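AxyAgu115A (Amphibacillus xylanus NBRC 15112, PDB 6NPS) is a glycoside hydrolase of family GH115, an alpha-glucuronidase that probably removes glucuronic acid side groups from arabinoglucuronoxylan. Local coordinates at residues Gly496-Glu501 with Thr565-Leu570; Val506-Asn511 with Ile545-Gly550; Gly550-Leu555 with Leu570-Thr575. The protein carries 3 engineered substitutions. All coordinates share one frame; numbering follows the deposited sequence.

Contact 1 of 3, residues Gly496-Glu501 with Thr565-Leu570; sequences GVFNLE and TAYFAL
Phe498 meets Tyr567 with the far end of its ring. The CZ atom of Phe498 lies 3.8 Å from CD1 of Tyr567, and CE2 of Phe498 is 4.0 Å from the same CD1, so one aromatic carbon of the tyrosine is set against the rim of the phenylalanine, near its plane. The two planes stand almost perpendicular, at 85°, with the ring centres 5.8 Å apart, and CZ of Phe498 approaches the tyrosine ring obliquely.

The first torsions explain the meeting. Phe498 holds CG beside its backbone N and anti to the carbonyl carbon (chi1 -74°), which sends the ring from the loop toward the helix. Tyr567 takes the other course, with CG anti to the backbone N (chi1 175°), so its ring extends from helix 564-596 across the end of Phe498. CG1 of Val497 covers one face of the phenylalanine, 4.1 Å above the plane of the Phe498 ring and over its centre. Phe494 and Val506 add further apolar neighbours, and the phenylalanine itself sits just before Asn499, the N-cap residue of helix 500-519.

The chemistry across the contact is wholly apolar, with no hydrogen bond between the segments. The hydroxyl of the buried Tyr567 bonds instead to Ala552 O of helix 537-558, which satisfies it; the residue thus offers carbon to the loop while its one polar side-chain atom is held by a third element.

Contact 2 of 3, residues Val506-Asn511 with Ile545-Gly550; sequences VFELLN and IDHLLG
Glu508 and His547 form the polar part of this crossing. NE2 of His547 donates to OE1 of Glu508 over 3.0 Å, with an N-H...O angle of 160°. The acceptor lies in the imidazole plane, at the ring edge, and is approached on its syn side from somewhat outside the carboxylate plane. Glu508 carries its carboxylate across on a chain extended beyond CG, while His547, with CG anti to the backbone N (chi1 171°), swings its ring to meet it. The nearby carboxylate would probably favour a protonated imidazole.

Leucine methyls against backbone carbonyls make a second, nearly reciprocal group. CD2 of Leu548 rests 3.5 Å from the backbone O of Glu508, and CD2 of Leu509 approaches the backbone O of Leu548 at 3.2 Å.

The apolar contact proper is between Leu509 CD2 and Leu548 CB, 4.1 Å apart. Leu551, Val571 and Leu579 continue this apolar layer around the two leucines.

The axes of the short helical segments come within 9.8 Å, at 131° between their directions. Leucines inside and a hydrogen-bonded histidine-carboxylate pair at the margin are what is expected of helix packing, here in the run of helices that comes after strand 446-450, the last in sequence of the eight parallel strands.

Contact 3 of 3, residues Gly550-Leu555 with Leu570-Thr575; sequences GLAEEL and LVYYPT
Tyr572 lies alongside helix 537-558, presenting a ring edge to Ala552 and its hydroxyl to Glu553. The carbonyl O of Ala552 is near the ring plane, 3.4 Å from CD1 of Tyr572, where the aromatic C-H edge faces the oxygen. The methyl CB of Ala552 touches CD1 of Tyr572 at 3.9 Å, and its small size is consistent with the ring lying close to the helix backbone.

Glu553 reaches the other end of the ring. Its chain bends sharply at the second torsion (chi2 -90°), folding the carboxylate back toward the tyrosine, and both carboxylate oxygens of Glu553 lie near OH of Tyr572, OE2 at 3.3 Å and OE1 at 3.4 Å. The carboxylate and ring planes are steeply inclined, 69° apart. With CG anti to the backbone N (chi1 -173°), the Tyr572 ring runs out beside Ala552 and brings its hydroxyl to Glu553. Replacing Tyr572 by an alanine would probably open a gap beside the Ala552 methyl and leave the folded Glu553 carboxylate without its neighbouring hydroxyl.

Within helix 564-596, Val571 O is gripped from opposite faces of its plane, by Thr575 N at 3.0 Å and by Thr575 OG1 at 2.8 Å. This double hold spans the kink at Pro574, whose nitrogen has no bond to the preceding turn.

Tyr572 also meets the rings of Phe568 and Tyr556, which extend the aromatic patch. On the flanks, Leu551 and Leu555 pack on helix 500-519, Val571 touches Phe494 of helix 482-494, and Tyr573 stacks on Tyr623 of helix 601-629, so Ala552 and Tyr572 are enclosed by helices, while Glu553 lies at the exposed margin.

Three helices, 500-519, 537-558 and 564-596, supply the contacts: contact 2 joins the first two, contact 3 the last two, and contact 1 ties the loop leading into the first to the third. Contact 1 is buried and apolar, ring against ring. Contact 3 is buried too, ring edge against backbone, apart from the exposed Glu553 beside the tyrosine hydroxyl. Contact 2 runs from buried leucines to a hydrogen bond at the exposed edge, the one clear hydrogen bond across any of the three. The centres of contacts 2 and 3 are about 7 Å apart, and Leu509 CD1 bridges them, lying 3.7 Å from Val571 CG1.

Contact 1 of 3, residues Gly496-Glu501 with Thr565-Leu570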
ATOM      1  N   GLY A 496     -30.902 -34.443  24.707  1.00 50.79           N
ATOM      2  CA  GLY A 496     -32.322 -34.201  24.597  1.00 56.67           C
ATOM      3  C   GLY A 496     -32.696 -32.983  23.785  1.00 58.47           C
ATOM      4  O   GLY A 496     -33.874 -32.825  23.445  1.00 60.96           O
ATOM      5  N   VAL A 497     -31.740 -32.116  23.463  1.00 53.34           N
ATOM      6  CA  VAL A 497     -31.995 -30.962  22.610  1.00 47.16           C
ATOM      7  C   VAL A 497     -31.771 -31.305  21.143  1.00 45.12           C
ATOM      8  O   VAL A 497     -32.591 -30.993  20.270  1.00 46.05           O
ATOM      9  CB  VAL A 497     -31.082 -29.795  23.041  1.00 44.85           C
ATOM     10  CG1 VAL A 497     -31.390 -28.576  22.207  1.00 43.79           C
ATOM     11  CG2 VAL A 497     -31.202 -29.517  24.536  1.00 44.94           C
ATOM     12  N   PHE A 498     -30.627 -31.908  20.862  1.00 37.64           N
ATOM     13  CA  PHE A 498     -30.154 -32.177  19.518  1.00 37.13           C
ATOM     14  C   PHE A 498     -30.074 -33.686  19.320  1.00 40.66           C
ATOM     15  O   PHE A 498     -29.723 -34.419  20.250  1.00 44.01           O
ATOM     16  CB  PHE A 498     -28.780 -31.542  19.338  1.00 35.64           C
ATOM     17  CG  PHE A 498     -28.811 -30.039  19.207  1.00 39.09           C
ATOM     18  CD1 PHE A 498     -29.795 -29.420  18.428  1.00 40.73           C
ATOM     19  CD2 PHE A 498     -27.848 -29.252  19.822  1.00 37.40           C
ATOM     20  CE1 PHE A 498     -29.816 -28.031  18.283  1.00 38.21           C
ATOM     21  CE2 PHE A 498     -27.848 -27.872  19.669  1.00 37.35           C
ATOM     22  CZ  PHE A 498     -28.838 -27.253  18.904  1.00 38.62           C
ATOM     23  N   ASN A 499     -30.411 -34.164  18.132  1.00 41.95           N
ATOM     24  CA  ASN A 499     -30.228 -35.585  17.889  1.00 42.87           C
ATOM     25  C   ASN A 499     -28.757 -35.842  17.543  1.00 44.92           C
ATOM     26  O   ASN A 499     -27.917 -34.928  17.526  1.00 39.64           O
ATOM     27  CB  ASN A 499     -31.195 -36.075  16.805  1.00 43.09           C
ATOM     28  CG  ASN A 499     -31.013 -35.372  15.476  1.00 47.82           C
ATOM     29  OD1 ASN A 499     -29.904 -34.988  15.086  1.00 47.25           O
ATOM     30  ND2 ASN A 499     -32.117 -35.218  14.746  1.00 51.42           N
ATOM     31  N   LEU A 500     -28.446 -37.099  17.225  1.00 44.82           N
ATOM     32  CA  LEU A 500     -27.061 -37.474  16.958  1.00 47.73           C
ATOM     33  C   LEU A 500     -26.446 -36.647  15.826  1.00 43.84           C
ATOM     34  O   LEU A 500     -25.312 -36.149  15.945  1.00 38.02           O
ATOM     35  CB  LEU A 500     -26.996 -38.968  16.652  1.00 57.13           C
ATOM     36  CG  LEU A 500     -25.575 -39.456  16.433  1.00 67.88           C
ATOM     37  CD1 LEU A 500     -25.392 -40.775  17.166  1.00 72.90           C
ATOM     38  CD2 LEU A 500     -25.290 -39.575  14.922  1.00 72.99           C
ATOM     39  N   GLU A 501     -27.173 -36.501  14.704  1.00 41.40           N
ATOM     40  CA  GLU A 501     -26.648 -35.758  13.568  1.00 40.06           C
ATOM     41  C   GLU A 501     -26.458 -34.277  13.913  1.00 39.91           C
ATOM     42  O   GLU A 501     -25.491 -33.645  13.463  1.00 37.32           O
ATOM     43  CB  GLU A 501     -27.588 -35.927  12.360  1.00 47.27           C
ATOM     44  CG  GLU A 501     -27.517 -34.799  11.343  1.00 62.25           C
ATOM     45  CD  GLU A 501     -28.587 -34.897  10.256  1.00 79.03           C
ATOM     46  OE1 GLU A 501     -28.547 -34.090   9.291  1.00 78.81           O
ATOM     47  OE2 GLU A 501     -29.476 -35.774  10.377  1.00 84.77           O
ATOM     48  N   THR A 565     -31.255 -20.133  24.280  1.00 39.26           N
ATOM     49  CA  THR A 565     -30.263 -19.290  24.946  1.00 41.09           C
ATOM     50  C   THR A 565     -28.921 -20.008  25.091  1.00 36.62           C
ATOM     51  O   THR A 565     -27.861 -19.425  24.834  1.00 37.46           O
ATOM     52  CB  THR A 565     -30.797 -18.843  26.326  1.00 49.36           C
ATOM     53  OG1 THR A 565     -31.864 -17.898  26.152  1.00 53.40           O
ATOM     54  CG2 THR A 565     -29.707 -18.189  27.129  1.00 51.00           C
ATOM     55  N   ALA A 566     -28.956 -21.282  25.489  1.00 32.64           N
ATOM     56  CA  ALA A 566     -27.733 -22.072  25.623  1.00 36.50           C
ATOM     57  C   ALA A 566     -27.065 -22.320  24.281  1.00 31.52           C
ATOM     58  O   ALA A 566     -25.848 -22.194  24.163  1.00 33.69           O
ATOM     59  CB  ALA A 566     -28.048 -23.401  26.332  1.00 36.89           C
ATOM     60  N   TYR A 567     -27.830 -22.688  23.252  1.00 31.89           N
ATOM     61  CA  TYR A 567     -27.244 -22.796  21.920  1.00 31.90           C
ATOM     62  C   TYR A 567     -26.561 -21.483  21.514  1.00 29.74           C
ATOM     63  O   TYR A 567     -25.400 -21.465  21.076  1.00 30.20           O
ATOM     64  CB  TYR A 567     -28.314 -23.201  20.889  1.00 31.23           C
ATOM     65  CG  TYR A 567     -27.720 -23.187  19.503  1.00 34.13           C
ATOM     66  CD1 TYR A 567     -26.745 -24.113  19.137  1.00 35.17           C
ATOM     67  CD2 TYR A 567     -28.091 -22.228  18.580  1.00 31.77           C
ATOM     68  CE1 TYR A 567     -26.155 -24.077  17.900  1.00 33.86           C
ATOM     69  CE2 TYR A 567     -27.504 -22.185  17.342  1.00 29.66           C
ATOM     70  CZ  TYR A 567     -26.555 -23.121  17.011  1.00 33.16           C
ATOM     71  OH  TYR A 567     -25.975 -23.066  15.774  1.00 34.72           O
ATOM     72  N   PHE A 568     -27.253 -20.367  21.693  1.00 30.28           N
ATOM     73  CA  PHE A 568     -26.712 -19.081  21.261  1.00 31.13           C
ATOM     74  C   PHE A 568     -25.439 -18.717  22.031  1.00 34.56           C
ATOM     75  O   PHE A 568     -24.425 -18.336  21.440  1.00 33.56           O
ATOM     76  CB  PHE A 568     -27.769 -17.984  21.461  1.00 30.51           C
ATOM     77  CG  PHE A 568     -27.372 -16.678  20.837  1.00 34.90           C
ATOM     78  CD1 PHE A 568     -27.797 -16.357  19.552  1.00 36.22           C
ATOM     79  CD2 PHE A 568     -26.549 -15.787  21.506  1.00 34.61           C
ATOM     80  CE1 PHE A 568     -27.409 -15.160  18.953  1.00 36.94           C
ATOM     81  CE2 PHE A 568     -26.143 -14.605  20.906  1.00 32.89           C
ATOM     82  CZ  PHE A 568     -26.586 -14.290  19.626  1.00 35.48           C
ATOM     83  N   ALA A 569     -25.484 -18.793  23.364  1.00 28.86           N
ATOM     84  CA  ALA A 569     -24.340 -18.351  24.150  1.00 34.88           C
ATOM     85  C   ALA A 569     -23.154 -19.305  24.046  1.00 31.73           C
ATOM     86  O   ALA A 569     -22.005 -18.856  24.069  1.00 33.42           O
ATOM     87  CB  ALA A 569     -24.751 -18.184  25.613  1.00 37.80           C
ATOM     88  N   LEU A 570     -23.397 -20.607  23.883  1.00 31.82           N
ATOM     89  CA  LEU A 570     -22.308 -21.573  23.885  1.00 31.56           C
ATOM     90  C   LEU A 570     -21.783 -21.893  22.489  1.00 33.95           C
ATOM     91  O   LEU A 570     -20.623 -22.312  22.359  1.00 34.80           O
ATOM     92  CB  LEU A 570     -22.764 -22.884  24.565  1.00 30.22           C
ATOM     93  CG  LEU A 570     -23.072 -22.788  26.087  1.00 38.23           C
ATOM     94  CD1 LEU A 570     -23.559 -24.110  26.696  1.00 39.18           C
ATOM     95  CD2 LEU A 570     -21.876 -22.260  26.900  1.00 36.13           C
TER

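Contact 2 of 3, residues Val506-Asn511 with Ile545-Gly550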
ATOM      1  N   VAL A 506     -22.758 -29.664  15.830  1.00 32.54           N
ATOM      2  CA  VAL A 506     -22.189 -28.827  16.899  1.00 30.13           C
ATOM      3  C   VAL A 506     -20.697 -29.099  17.042  1.00 31.16           C
ATOM      4  O   VAL A 506     -19.896 -28.176  17.211  1.00 30.50           O
ATOM      5  CB  VAL A 506     -22.922 -29.055  18.230  1.00 33.90           C
ATOM      6  CG1 VAL A 506     -22.187 -28.280  19.376  1.00 28.78           C
ATOM      7  CG2 VAL A 506     -24.381 -28.609  18.092  1.00 36.69           C
ATOM      8  N   PHE A 507     -20.290 -30.368  16.945  1.00 27.06           N
ATOM      9  CA  PHE A 507     -18.861 -30.668  17.014  1.00 27.61           C
ATOM     10  C   PHE A 507     -18.089 -29.987  15.879  1.00 32.47           C
ATOM     11  O   PHE A 507     -17.031 -29.390  16.115  1.00 34.35           O
ATOM     12  CB  PHE A 507     -18.628 -32.181  16.984  1.00 32.91           C
ATOM     13  CG  PHE A 507     -17.170 -32.534  16.927  1.00 40.52           C
ATOM     14  CD1 PHE A 507     -16.369 -32.413  18.062  1.00 40.76           C
ATOM     15  CD2 PHE A 507     -16.572 -32.885  15.729  1.00 40.10           C
ATOM     16  CE1 PHE A 507     -15.015 -32.685  18.008  1.00 44.25           C
ATOM     17  CE2 PHE A 507     -15.221 -33.162  15.662  1.00 49.55           C
ATOM     18  CZ  PHE A 507     -14.432 -33.056  16.819  1.00 51.05           C
ATOM     19  N   GLU A 508     -18.599 -30.058  14.633  1.00 29.54           N
ATOM     20  CA  GLU A 508     -17.950 -29.329  13.541  1.00 31.49           C
ATOM     21  C   GLU A 508     -17.793 -27.845  13.854  1.00 31.31           C
ATOM     22  O   GLU A 508     -16.784 -27.245  13.477  1.00 31.71           O
ATOM     23  CB  GLU A 508     -18.742 -29.469  12.245  1.00 38.48           C
ATOM     24  CG  GLU A 508     -18.776 -30.873  11.658  1.00 47.92           C
ATOM     25  CD  GLU A 508     -19.487 -30.897  10.297  1.00 65.21           C
ATOM     26  OE1 GLU A 508     -18.991 -30.257   9.333  1.00 71.08           O
ATOM     27  OE2 GLU A 508     -20.551 -31.548  10.194  1.00 69.43           O
ATOM     28  N   LEU A 509     -18.822 -27.216  14.453  1.00 28.51           N
ATOM     29  CA  LEU A 509     -18.783 -25.778  14.733  1.00 32.49           C
ATOM     30  C   LEU A 509     -17.713 -25.453  15.768  1.00 30.83           C
ATOM     31  O   LEU A 509     -16.927 -24.516  15.588  1.00 30.95           O
ATOM     32  CB  LEU A 509     -20.145 -25.277  15.253  1.00 28.93           C
ATOM     33  CG  LEU A 509     -21.266 -25.324  14.222  1.00 31.25           C
ATOM     34  CD1 LEU A 509     -22.591 -24.899  14.814  1.00 32.64           C
ATOM     35  CD2 LEU A 509     -20.900 -24.428  13.028  1.00 31.19           C
ATOM     36  N   LEU A 510     -17.696 -26.203  16.886  1.00 31.58           N
ATOM     37  CA  LEU A 510     -16.801 -25.858  17.999  1.00 33.41           C
ATOM     38  C   LEU A 510     -15.357 -26.141  17.625  1.00 32.54           C
ATOM     39  O   LEU A 510     -14.466 -25.301  17.837  1.00 29.86           O
ATOM     40  CB  LEU A 510     -17.162 -26.658  19.266  1.00 31.02           C
ATOM     41  CG  LEU A 510     -18.546 -26.442  19.846  1.00 30.74           C
ATOM     42  CD1 LEU A 510     -18.715 -27.251  21.158  1.00 29.22           C
ATOM     43  CD2 LEU A 510     -18.692 -24.966  20.103  1.00 31.99           C
ATOM     44  N   ASN A 511     -15.115 -27.332  17.081  1.00 33.72           N
ATOM     45  CA  ASN A 511     -13.789 -27.695  16.609  1.00 37.40           C
ATOM     46  C   ASN A 511     -13.364 -26.793  15.466  1.00 40.93           C
ATOM     47  O   ASN A 511     -12.208 -26.353  15.402  1.00 39.71           O
ATOM     48  CB  ASN A 511     -13.786 -29.152  16.165  1.00 48.93           C
ATOM     49  CG  ASN A 511     -12.404 -29.737  16.150  1.00 61.67           C
ATOM     50  OD1 ASN A 511     -11.841 -30.039  17.203  1.00 62.74           O
ATOM     51  ND2 ASN A 511     -11.832 -29.884  14.961  1.00 64.29           N
ATOM     52  N   ILE A 545     -15.468 -21.546   6.150  1.00 27.15           N
ATOM     53  CA  ILE A 545     -16.286 -20.629   6.927  1.00 27.78           C
ATOM     54  C   ILE A 545     -17.722 -20.645   6.446  1.00 31.31           C
ATOM     55  O   ILE A 545     -18.660 -20.671   7.255  1.00 33.28           O
ATOM     56  CB  ILE A 545     -15.692 -19.203   6.860  1.00 28.79           C
ATOM     57  CG1 ILE A 545     -14.401 -19.159   7.660  1.00 25.51           C
ATOM     58  CG2 ILE A 545     -16.731 -18.172   7.323  1.00 31.43           C
ATOM     59  CD1 ILE A 545     -13.595 -17.818   7.500  1.00 27.57           C
ATOM     60  N   ASP A 546     -17.929 -20.595   5.120  1.00 31.87           N
ATOM     61  CA  ASP A 546     -19.304 -20.616   4.635  1.00 36.03           C
ATOM     62  C   ASP A 546     -19.982 -21.937   4.984  1.00 32.89           C
ATOM     63  O   ASP A 546     -21.170 -21.956   5.311  1.00 36.52           O
ATOM     64  CB  ASP A 546     -19.347 -20.333   3.128  1.00 49.07           C
ATOM     65  CG  ASP A 546     -19.016 -18.848   2.794  1.00 73.56           C
ATOM     66  OD1 ASP A 546     -18.636 -18.584   1.631  1.00 82.26           O
ATOM     67  OD2 ASP A 546     -19.114 -17.944   3.677  1.00 77.32           O
ATOM     68  N   HIS A 547     -19.246 -23.040   4.987  1.00 28.97           N
ATOM     69  CA  HIS A 547     -19.858 -24.299   5.396  1.00 30.41           C
ATOM     70  C   HIS A 547     -20.276 -24.238   6.871  1.00 31.28           C
ATOM     71  O   HIS A 547     -21.406 -24.608   7.231  1.00 28.93           O
ATOM     72  CB  HIS A 547     -18.871 -25.449   5.166  1.00 30.49           C
ATOM     73  CG  HIS A 547     -19.315 -26.745   5.757  1.00 39.07           C
ATOM     74  ND1 HIS A 547     -20.441 -27.402   5.324  1.00 40.77           N
ATOM     75  CD2 HIS A 547     -18.809 -27.491   6.773  1.00 41.13           C
ATOM     76  CE1 HIS A 547     -20.610 -28.498   6.041  1.00 41.65           C
ATOM     77  NE2 HIS A 547     -19.631 -28.577   6.927  1.00 40.77           N
ATOM     78  N   LEU A 548     -19.378 -23.751   7.738  1.00 31.06           N
ATOM     79  CA  LEU A 548     -19.675 -23.683   9.182  1.00 30.24           C
ATOM     80  C   LEU A 548     -20.802 -22.684   9.501  1.00 32.14           C
ATOM     81  O   LEU A 548     -21.699 -22.997  10.291  1.00 32.49           O
ATOM     82  CB  LEU A 548     -18.383 -23.316   9.954  1.00 27.08           C
ATOM     83  CG  LEU A 548     -17.285 -24.399   9.833  1.00 27.67           C
ATOM     84  CD1 LEU A 548     -15.958 -23.931  10.374  1.00 32.63           C
ATOM     85  CD2 LEU A 548     -17.715 -25.723  10.477  1.00 27.12           C
ATOM     86  N   LEU A 549     -20.761 -21.459   8.937  1.00 34.51           N
ATOM     87  CA  LEU A 549     -21.884 -20.531   9.120  1.00 32.59           C
ATOM     88  C   LEU A 549     -23.209 -21.169   8.705  1.00 35.43           C
ATOM     89  O   LEU A 549     -24.233 -20.998   9.387  1.00 35.71           O
ATOM     90  CB  LEU A 549     -21.656 -19.237   8.332  1.00 32.43           C
ATOM     91  CG  LEU A 549     -20.437 -18.423   8.777  1.00 40.35           C
ATOM     92  CD1 LEU A 549     -20.180 -17.245   7.827  1.00 43.23           C
ATOM     93  CD2 LEU A 549     -20.572 -17.940  10.219  1.00 37.21           C
ATOM     94  N   GLY A 550     -23.210 -21.935   7.601  1.00 36.50           N
ATOM     95  CA  GLY A 550     -24.423 -22.623   7.208  1.00 33.06           C
ATOM     96  C   GLY A 550     -24.932 -23.577   8.272  1.00 35.01           C
ATOM     97  O   GLY A 550     -26.139 -23.631   8.540  1.00 34.73           O
TER

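Contact 3 of 3, residues Gly550-Leu555 with Leu570-Thr575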
ATOM      1  N   GLY A 550     -23.210 -21.935   7.601  1.00 36.50           N
ATOM      2  CA  GLY A 550     -24.423 -22.623   7.208  1.00 33.06           C
ATOM      3  C   GLY A 550     -24.932 -23.577   8.272  1.00 35.01           C
ATOM      4  O   GLY A 550     -26.139 -23.631   8.540  1.00 34.73           O
ATOM      5  N   LEU A 551     -24.028 -24.366   8.883  1.00 32.90           N
ATOM      6  CA  LEU A 551     -24.457 -25.263   9.955  1.00 35.16           C
ATOM      7  C   LEU A 551     -24.977 -24.475  11.158  1.00 29.61           C
ATOM      8  O   LEU A 551     -25.968 -24.862  11.787  1.00 29.46           O
ATOM      9  CB  LEU A 551     -23.306 -26.175  10.416  1.00 32.53           C
ATOM     10  CG  LEU A 551     -22.667 -27.164   9.447  1.00 36.15           C
ATOM     11  CD1 LEU A 551     -21.559 -27.958  10.154  1.00 36.38           C
ATOM     12  CD2 LEU A 551     -23.735 -28.088   8.838  1.00 39.00           C
ATOM     13  N   ALA A 552     -24.297 -23.393  11.513  1.00 29.63           N
ATOM     14  CA  ALA A 552     -24.714 -22.619  12.677  1.00 31.48           C
ATOM     15  C   ALA A 552     -26.108 -22.048  12.463  1.00 31.73           C
ATOM     16  O   ALA A 552     -26.913 -22.004  13.395  1.00 32.76           O
ATOM     17  CB  ALA A 552     -23.716 -21.482  12.951  1.00 27.92           C
ATOM     18  N   GLU A 553     -26.430 -21.647  11.232  1.00 32.00           N
ATOM     19  CA  GLU A 553     -27.778 -21.150  10.970  1.00 35.19           C
ATOM     20  C   GLU A 553     -28.818 -22.264  10.913  1.00 33.97           C
ATOM     21  O   GLU A 553     -29.982 -22.034  11.272  1.00 35.72           O
ATOM     22  CB  GLU A 553     -27.808 -20.312   9.684  1.00 44.45           C
ATOM     23  CG  GLU A 553     -27.075 -18.973   9.863  1.00 60.06           C
ATOM     24  CD  GLU A 553     -27.982 -17.833  10.359  1.00 78.74           C
ATOM     25  OE1 GLU A 553     -28.960 -18.087  11.101  1.00 83.64           O
ATOM     26  OE2 GLU A 553     -27.705 -16.661  10.008  1.00 86.39           O
ATOM     27  N   GLU A 554     -28.443 -23.475  10.488  1.00 36.56           N
ATOM     28  CA  GLU A 554     -29.400 -24.574  10.539  1.00 38.91           C
ATOM     29  C   GLU A 554     -29.808 -24.847  11.976  1.00 39.53           C
ATOM     30  O   GLU A 554     -31.002 -24.974  12.286  1.00 39.75           O
ATOM     31  CB  GLU A 554     -28.805 -25.844   9.930  1.00 48.05           C
ATOM     32  CG  GLU A 554     -28.536 -25.802   8.455  1.00 62.76           C
ATOM     33  CD  GLU A 554     -27.812 -27.065   7.973  1.00 71.64           C
ATOM     34  OE1 GLU A 554     -27.985 -28.135   8.603  1.00 69.47           O
ATOM     35  OE2 GLU A 554     -27.068 -26.979   6.969  1.00 76.26           O
ATOM     36  N   LEU A 555     -28.822 -24.953  12.880  1.00 34.02           N
ATOM     37  CA  LEU A 555     -29.175 -25.285  14.264  1.00 36.38           C
ATOM     38  C   LEU A 555     -29.872 -24.125  14.968  1.00 34.08           C
ATOM     39  O   LEU A 555     -30.688 -24.349  15.866  1.00 35.74           O
ATOM     40  CB  LEU A 555     -27.926 -25.720  15.043  1.00 38.64           C
ATOM     41  CG  LEU A 555     -27.205 -26.933  14.441  1.00 39.32           C
ATOM     42  CD1 LEU A 555     -25.942 -27.243  15.207  1.00 39.90           C
ATOM     43  CD2 LEU A 555     -28.122 -28.150  14.430  1.00 34.23           C
ATOM     44  N   LEU A 570     -23.397 -20.607  23.883  1.00 31.82           N
ATOM     45  CA  LEU A 570     -22.308 -21.573  23.885  1.00 31.56           C
ATOM     46  C   LEU A 570     -21.783 -21.893  22.489  1.00 33.95           C
ATOM     47  O   LEU A 570     -20.623 -22.312  22.359  1.00 34.80           O
ATOM     48  CB  LEU A 570     -22.764 -22.884  24.565  1.00 30.22           C
ATOM     49  CG  LEU A 570     -23.072 -22.788  26.087  1.00 38.23           C
ATOM     50  CD1 LEU A 570     -23.559 -24.110  26.696  1.00 39.18           C
ATOM     51  CD2 LEU A 570     -21.876 -22.260  26.900  1.00 36.13           C
ATOM     52  N   VAL A 571     -22.619 -21.811  21.452  1.00 28.47           N
ATOM     53  CA  VAL A 571     -22.177 -22.302  20.147  1.00 29.85           C
ATOM     54  C   VAL A 571     -22.320 -21.194  19.095  1.00 29.66           C
ATOM     55  O   VAL A 571     -21.361 -20.835  18.407  1.00 29.42           O
ATOM     56  CB  VAL A 571     -22.973 -23.557  19.751  1.00 30.48           C
ATOM     57  CG1 VAL A 571     -22.525 -24.044  18.372  1.00 29.99           C
ATOM     58  CG2 VAL A 571     -22.797 -24.636  20.822  1.00 32.65           C
ATOM     59  N   TYR A 572     -23.524 -20.646  18.957  1.00 28.75           N
ATOM     60  CA  TYR A 572     -23.784 -19.753  17.834  1.00 26.61           C
ATOM     61  C   TYR A 572     -22.974 -18.458  17.942  1.00 31.56           C
ATOM     62  O   TYR A 572     -22.324 -18.040  16.980  1.00 26.11           O
ATOM     63  CB  TYR A 572     -25.290 -19.458  17.762  1.00 27.50           C
ATOM     64  CG  TYR A 572     -25.700 -18.667  16.535  1.00 32.40           C
ATOM     65  CD1 TYR A 572     -25.959 -19.316  15.316  1.00 29.71           C
ATOM     66  CD2 TYR A 572     -25.845 -17.281  16.597  1.00 34.80           C
ATOM     67  CE1 TYR A 572     -26.348 -18.571  14.188  1.00 35.83           C
ATOM     68  CE2 TYR A 572     -26.224 -16.536  15.491  1.00 37.01           C
ATOM     69  CZ  TYR A 572     -26.481 -17.187  14.298  1.00 39.98           C
ATOM     70  OH  TYR A 572     -26.857 -16.456  13.212  1.00 44.02           O
ATOM     71  N   TYR A 573     -23.024 -17.782  19.094  1.00 30.48           N
ATOM     72  CA  TYR A 573     -22.321 -16.502  19.208  1.00 28.96           C
ATOM     73  C   TYR A 573     -20.799 -16.652  19.049  1.00 27.56           C
ATOM     74  O   TYR A 573     -20.214 -15.931  18.227  1.00 30.15           O
ATOM     75  CB  TYR A 573     -22.723 -15.839  20.541  1.00 30.24           C
ATOM     76  CG  TYR A 573     -21.891 -14.615  20.846  1.00 29.66           C
ATOM     77  CD1 TYR A 573     -22.018 -13.467  20.081  1.00 32.11           C
ATOM     78  CD2 TYR A 573     -20.963 -14.616  21.882  1.00 38.60           C
ATOM     79  CE1 TYR A 573     -21.244 -12.332  20.342  1.00 35.47           C
ATOM     80  CE2 TYR A 573     -20.197 -13.495  22.159  1.00 32.77           C
ATOM     81  CZ  TYR A 573     -20.328 -12.370  21.365  1.00 34.24           C
ATOM     82  OH  TYR A 573     -19.555 -11.266  21.605  1.00 35.58           O
ATOM     83  N   PRO A 574     -20.095 -17.537  19.788  1.00 31.07           N
ATOM     84  CA  PRO A 574     -18.647 -17.747  19.512  1.00 24.40           C
ATOM     85  C   PRO A 574     -18.339 -18.117  18.059  1.00 29.42           C
ATOM     86  O   PRO A 574     -17.324 -17.664  17.513  1.00 30.21           O
ATOM     87  CB  PRO A 574     -18.263 -18.921  20.436  1.00 28.02           C
ATOM     88  CG  PRO A 574     -19.344 -19.065  21.368  1.00 31.08           C
ATOM     89  CD  PRO A 574     -20.595 -18.425  20.843  1.00 27.77           C
ATOM     90  N   THR A 575     -19.115 -19.021  17.448  1.00 31.02           N
ATOM     91  CA  THR A 575     -18.812 -19.438  16.071  1.00 29.24           C
ATOM     92  C   THR A 575     -18.966 -18.283  15.107  1.00 25.55           C
ATOM     93  O   THR A 575     -18.034 -17.924  14.380  1.00 29.12           O
ATOM     94  CB  THR A 575     -19.739 -20.583  15.620  1.00 32.29           C
ATOM     95  OG1 THR A 575     -19.566 -21.675  16.499  1.00 31.26           O
ATOM     96  CG2 THR A 575     -19.399 -21.025  14.170  1.00 30.83           C
TER